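Local atomic coordinates of N-formylglutamate amidohydrolase (Ralstonia eutropha, PDB entry 2Q7S), a protein that probably acts as a zinc-dependent hydrolase of the N-formylglutamate amidohydrolase family. Residues N170-P175 and Q248-R253; S30-T35 and G53-V58. One frame throughout, in Å; residues are numbered along the deposited sequence.

From the N terminus, the chain leaves strand 26-30 into the loop 30-35, passes through helix 47-50 and returns at 53-58; contact 2 closes this short loop at the start of helix 58-61. Much later, strand 166-174 ends in 170-175, and 72 residues on strand 244-252 brings 248-253 alongside it, closing contact 1. The two closures follow one another in series, neither nested nor crossed. Space unites them: strand 166-174 lies between strands 26-30 and 244-252 in the mixed sheet, so both contacts meet over its C-terminal end. There His32 and Asp55 of contact 2 share the zinc ion with His172 of contact 1, and Arg253 forms a salt bridge to Asp55.

Contact 1: N170-P175 and Q248-R253; sequences NLHSMP and QIEIRR. With ZN (zinc ion), chain C.
Met174, a selenomethionine in this model, stretches its side chain over the strand that carries Glu250 and Arg252. CG sits between the backbone N and the carbonyl carbon (chi1 48°), which sets it 3.6 Å from Ile251 O; further out, SE packs 3.9 Å from Glu250 CB and CE reaches Arg252 N. Arg253 points toward 170-175 with its chain extended from CG to NE. Its NE donates a hydrogen bond of 3.0 Å to Ser173 OG, which lies in the guanidinium plane and also bonds Tyr256, while Pro175 CD rests 3.6 Å above one face of the group. The two strands, 166-174 and 244-252, are parallel neighbours in the central mixed sheet, paired by backbone bonds such as Ile249 N to Asn170 O. Asn170, His172 and Met174 share one face with Gln248 and Glu250. His172 binds zinc through ND1 at 2.0 Å. The other ring nitrogen, NE2, donates to Asn170 OD1 (2.7 Å), which lies near the ring plane; together with the zinc bond this holds the ring's rotation. Gln248 NE2 lies over a face near the rim and donates to the anti lone pair of Glu250 OE2; Glu250 OE1 presses on His172 CB at 3.3 Å.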
# COMPACT_ATOMS: atom_id res chain seq x y z
N ASN A 170 4.33 -4.29 0.06
CA ASN A 170 3.34 -3.25 0.30
C ASN A 170 3.06 -2.54 -1.05
O ASN A 170 3.95 -1.94 -1.64
CB ASN A 170 3.95 -2.31 1.38
CG ASN A 170 2.97 -1.29 1.90
OD1 ASN A 170 3.15 -0.09 1.68
ND2 ASN A 170 1.96 -1.74 2.61
N LEU A 171 1.83 -2.64 -1.56
CA LEU A 171 1.55 -2.41 -2.94
C LEU A 171 0.76 -1.13 -3.14
O LEU A 171 -0.26 -0.94 -2.49
CB LEU A 171 0.73 -3.62 -3.51
CG LEU A 171 1.38 -5.00 -3.33
CD1 LEU A 171 0.45 -6.15 -3.82
CD2 LEU A 171 2.72 -5.08 -4.00
N HIS A 172 1.19 -0.30 -4.11
CA HIS A 172 0.60 1.02 -4.35
C HIS A 172 0.59 1.38 -5.80
O HIS A 172 1.20 0.73 -6.65
CB HIS A 172 1.40 2.12 -3.59
CG HIS A 172 1.41 1.92 -2.14
ND1 HIS A 172 0.52 2.57 -1.30
CD2 HIS A 172 2.11 1.06 -1.38
CE1 HIS A 172 0.71 2.12 -0.08
NE2 HIS A 172 1.66 1.21 -0.10
N SER A 173 -0.18 2.42 -6.08
CA SER A 173 0.00 3.21 -7.30
C SER A 173 0.07 4.70 -6.97
O SER A 173 -0.44 5.16 -5.97
CB SER A 173 -1.14 2.92 -8.28
OG SER A 173 -2.34 3.47 -7.82
N MSE A 174 0.61 5.45 -7.89
CA MSE A 174 0.87 6.84 -7.66
C MSE A 174 0.48 7.66 -8.91
O MSE A 174 0.56 7.16 -10.06
CB MSE A 174 2.36 7.01 -7.32
CG MSE A 174 3.28 6.30 -8.24
SE MSE A 174 5.17 6.65 -7.89
CE MSE A 174 5.63 5.82 -9.57
N PRO A 175 0.07 8.92 -8.69
CA PRO A 175 -0.27 9.80 -9.80
C PRO A 175 0.96 10.30 -10.53
O PRO A 175 2.09 10.26 -10.00
CB PRO A 175 -1.00 10.95 -9.10
CG PRO A 175 -0.42 10.97 -7.76
CD PRO A 175 -0.14 9.57 -7.39
N GLN A 248 8.18 -1.60 -0.28
CA GLN A 248 7.01 -0.88 -0.80
C GLN A 248 7.17 -0.77 -2.31
O GLN A 248 8.23 -0.39 -2.79
CB GLN A 248 6.92 0.48 -0.15
CG GLN A 248 5.62 1.19 -0.38
CD GLN A 248 5.40 2.37 0.55
OE1 GLN A 248 5.64 2.29 1.76
NE2 GLN A 248 4.96 3.48 -0.01
N ILE A 249 6.15 -1.12 -3.08
CA ILE A 249 6.20 -1.00 -4.56
C ILE A 249 5.10 -0.08 -5.08
O ILE A 249 3.87 -0.35 -4.86
CB ILE A 249 6.02 -2.38 -5.28
CG1 ILE A 249 7.06 -3.40 -4.76
CG2 ILE A 249 6.11 -2.19 -6.80
CD1 ILE A 249 7.07 -4.76 -5.50
N GLU A 250 5.53 0.96 -5.82
CA GLU A 250 4.60 1.98 -6.34
C GLU A 250 4.56 1.97 -7.87
O GLU A 250 5.57 2.03 -8.48
CB GLU A 250 5.04 3.36 -5.87
CG GLU A 250 5.10 3.54 -4.38
CD GLU A 250 3.95 4.30 -3.81
OE1 GLU A 250 3.07 4.74 -4.58
OE2 GLU A 250 3.91 4.44 -2.57
N ILE A 251 3.36 1.91 -8.45
CA ILE A 251 3.16 1.89 -9.88
C ILE A 251 2.57 3.22 -10.37
O ILE A 251 1.49 3.65 -9.93
CB ILE A 251 2.18 0.71 -10.24
CG1 ILE A 251 2.74 -0.63 -9.78
CG2 ILE A 251 1.86 0.65 -11.71
CD1 ILE A 251 1.83 -1.77 -10.10
N ARG A 252 3.23 3.83 -11.35
CA ARG A 252 2.70 5.03 -12.01
C ARG A 252 1.33 4.69 -12.66
O ARG A 252 1.20 3.90 -13.59
CB ARG A 252 3.70 5.53 -13.06
CG ARG A 252 3.57 6.97 -13.52
CD ARG A 252 4.82 7.40 -14.31
NE ARG A 252 5.04 6.65 -15.55
CZ ARG A 252 4.56 7.02 -16.73
NH1 ARG A 252 3.79 8.09 -16.85
NH2 ARG A 252 4.84 6.31 -17.81
N ARG A 253 0.29 5.35 -12.18
CA ARG A 253 -1.10 5.09 -12.53
C ARG A 253 -1.47 5.08 -14.00
O ARG A 253 -2.27 4.22 -14.39
CB ARG A 253 -2.01 6.07 -11.75
CG ARG A 253 -2.25 5.62 -10.33
CD ARG A 253 -2.89 6.74 -9.50
NE ARG A 253 -2.90 6.45 -8.07
CZ ARG A 253 -3.22 7.37 -7.16
NH1 ARG A 253 -3.59 8.57 -7.56
NH2 ARG A 253 -3.22 7.08 -5.89
ZN ZN C . -0.78 3.95 -1.87

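Contact 2: S30-T35 and G53-V58; sequences SPHSGT and GEDTHV. With ZN (zinc ion), chain C.
The imidazole of His32 meets the carboxylate of Asp55 edge-on: OD2 lies in the ring plane at the edge, 3.4 Å from ND1, and the two planes stand 86° apart. Both atoms bind the same zinc ion, each at 2.1 Å. Pro31 CG sits over the centre of one face of the imidazole, and the ring of His172, the third protein ligand, meets it at a steep angle. In the other segment, the His57 ring has Thr56 CG2 over the centre of a face. In His32 and Asp55 alike, CG is anti to the carbonyl carbon (chi1 -69° and -60°), a shared setting that accompanies their side-by-side run toward the zinc; Asp55 OD2 comes within 3.2 Å of His32 CB. Their backbones are joined as well: Asp55 N donates to His32 O at 3.0 Å from above the carbonyl plane. Asp55 is the centre of an inverse gamma turn and begins a type II turn ending at Val58, whose CG1 packs against Ser30 OG. That hydroxyl shares a 2.6 Å hydrogen bond with Ser33 OG. A water links Ser33 O to His57 N, while Thr35 CG2 rests on the Glu54 carboxylate, whose OE1 accepts from Thr56 OG1 and whose OE2 bonds Tyr37 and Arg51. Second-shell partners hold the zinc ligands: His32 NE2 bonds Asp83, and Asp55 OD1 forms a salt bridge with Arg253. Both are thus gripped through atoms other than those bound to zinc, which probably keeps them in a binding orientation; two histidines and an aspartate on zinc are consistent with a hydrolase whose ion would polarise a water or substrate carbonyl.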
# COMPACT_ATOMS: atom_id res chain seq x y z
N SER A 30 -2.44 -4.54 -0.19
CA SER A 30 -2.88 -3.39 -0.98
C SER A 30 -3.78 -2.57 -0.01
O SER A 30 -5.03 -2.74 0.05
CB SER A 30 -3.62 -3.86 -2.25
OG SER A 30 -4.18 -2.82 -3.06
N PRO A 31 -3.17 -1.62 0.72
CA PRO A 31 -3.95 -0.83 1.71
C PRO A 31 -4.85 0.28 1.15
O PRO A 31 -5.68 0.82 1.87
CB PRO A 31 -2.85 -0.21 2.58
CG PRO A 31 -1.68 -0.12 1.67
CD PRO A 31 -1.74 -1.27 0.72
N HIS A 32 -4.62 0.66 -0.09
CA HIS A 32 -5.18 1.84 -0.67
C HIS A 32 -6.17 1.65 -1.78
O HIS A 32 -6.64 2.63 -2.32
CB HIS A 32 -4.03 2.70 -1.13
CG HIS A 32 -3.24 3.25 0.00
ND1 HIS A 32 -1.99 3.79 -0.15
CD2 HIS A 32 -3.54 3.35 1.33
CE1 HIS A 32 -1.55 4.20 1.03
NE2 HIS A 32 -2.47 3.96 1.94
N SER A 33 -6.48 0.38 -2.10
CA SER A 33 -7.31 0.03 -3.22
C SER A 33 -8.81 -0.02 -2.92
O SER A 33 -9.60 -0.28 -3.82
CB SER A 33 -6.86 -1.27 -3.87
OG SER A 33 -6.73 -2.35 -2.96
N GLY A 34 -9.19 0.24 -1.67
CA GLY A 34 -10.58 0.20 -1.30
C GLY A 34 -11.42 1.31 -1.89
O GLY A 34 -11.02 2.47 -1.86
N THR A 35 -12.60 0.94 -2.41
CA THR A 35 -13.52 1.87 -3.09
C THR A 35 -14.94 1.86 -2.50
O THR A 35 -15.85 2.48 -3.06
CB THR A 35 -13.67 1.50 -4.54
OG1 THR A 35 -14.16 0.16 -4.61
CG2 THR A 35 -12.33 1.63 -5.31
N GLY A 53 -7.24 10.02 -4.08
CA GLY A 53 -6.28 9.26 -3.23
C GLY A 53 -6.37 7.73 -3.23
O GLY A 53 -5.66 7.05 -2.46
N GLU A 54 -7.26 7.18 -4.06
CA GLU A 54 -7.35 5.76 -4.23
C GLU A 54 -6.21 5.24 -5.10
O GLU A 54 -5.96 5.76 -6.18
CB GLU A 54 -8.61 5.36 -4.99
CG GLU A 54 -9.90 5.64 -4.41
CD GLU A 54 -11.03 5.20 -5.33
OE1 GLU A 54 -10.76 4.69 -6.45
OE2 GLU A 54 -12.17 5.37 -4.92
N ASP A 55 -5.56 4.22 -4.62
CA ASP A 55 -4.73 3.37 -5.47
C ASP A 55 -5.60 2.28 -6.16
O ASP A 55 -5.44 1.08 -5.91
CB ASP A 55 -3.68 2.66 -4.66
CG ASP A 55 -2.77 3.59 -3.96
OD1 ASP A 55 -3.07 4.82 -3.87
OD2 ASP A 55 -1.80 3.03 -3.43
N THR A 56 -6.48 2.75 -7.05
CA THR A 56 -7.53 1.92 -7.65
C THR A 56 -6.95 0.74 -8.45
O THR A 56 -5.92 0.88 -9.15
CB THR A 56 -8.48 2.78 -8.54
OG1 THR A 56 -8.60 4.07 -7.95
CG2 THR A 56 -9.87 2.16 -8.73
N HIS A 57 -7.64 -0.40 -8.32
CA HIS A 57 -7.33 -1.66 -9.02
C HIS A 57 -6.00 -2.34 -8.65
O HIS A 57 -5.68 -3.34 -9.25
CB HIS A 57 -7.33 -1.47 -10.53
CG HIS A 57 -8.51 -0.74 -11.06
ND1 HIS A 57 -9.80 -1.17 -10.84
CD2 HIS A 57 -8.60 0.36 -11.84
CE1 HIS A 57 -10.64 -0.32 -11.42
NE2 HIS A 57 -9.94 0.60 -12.05
N VAL A 58 -5.23 -1.79 -7.71
CA VAL A 58 -3.88 -2.33 -7.39
C VAL A 58 -3.94 -3.74 -6.90
O VAL A 58 -3.10 -4.59 -7.23
CB VAL A 58 -3.12 -1.44 -6.35
CG1 VAL A 58 -1.98 -2.20 -5.72
CG2 VAL A 58 -2.62 -0.20 -7.08
ZN ZN C . -0.78 3.95 -1.87
O HOH W 1 -9.72 -0.83 -6.48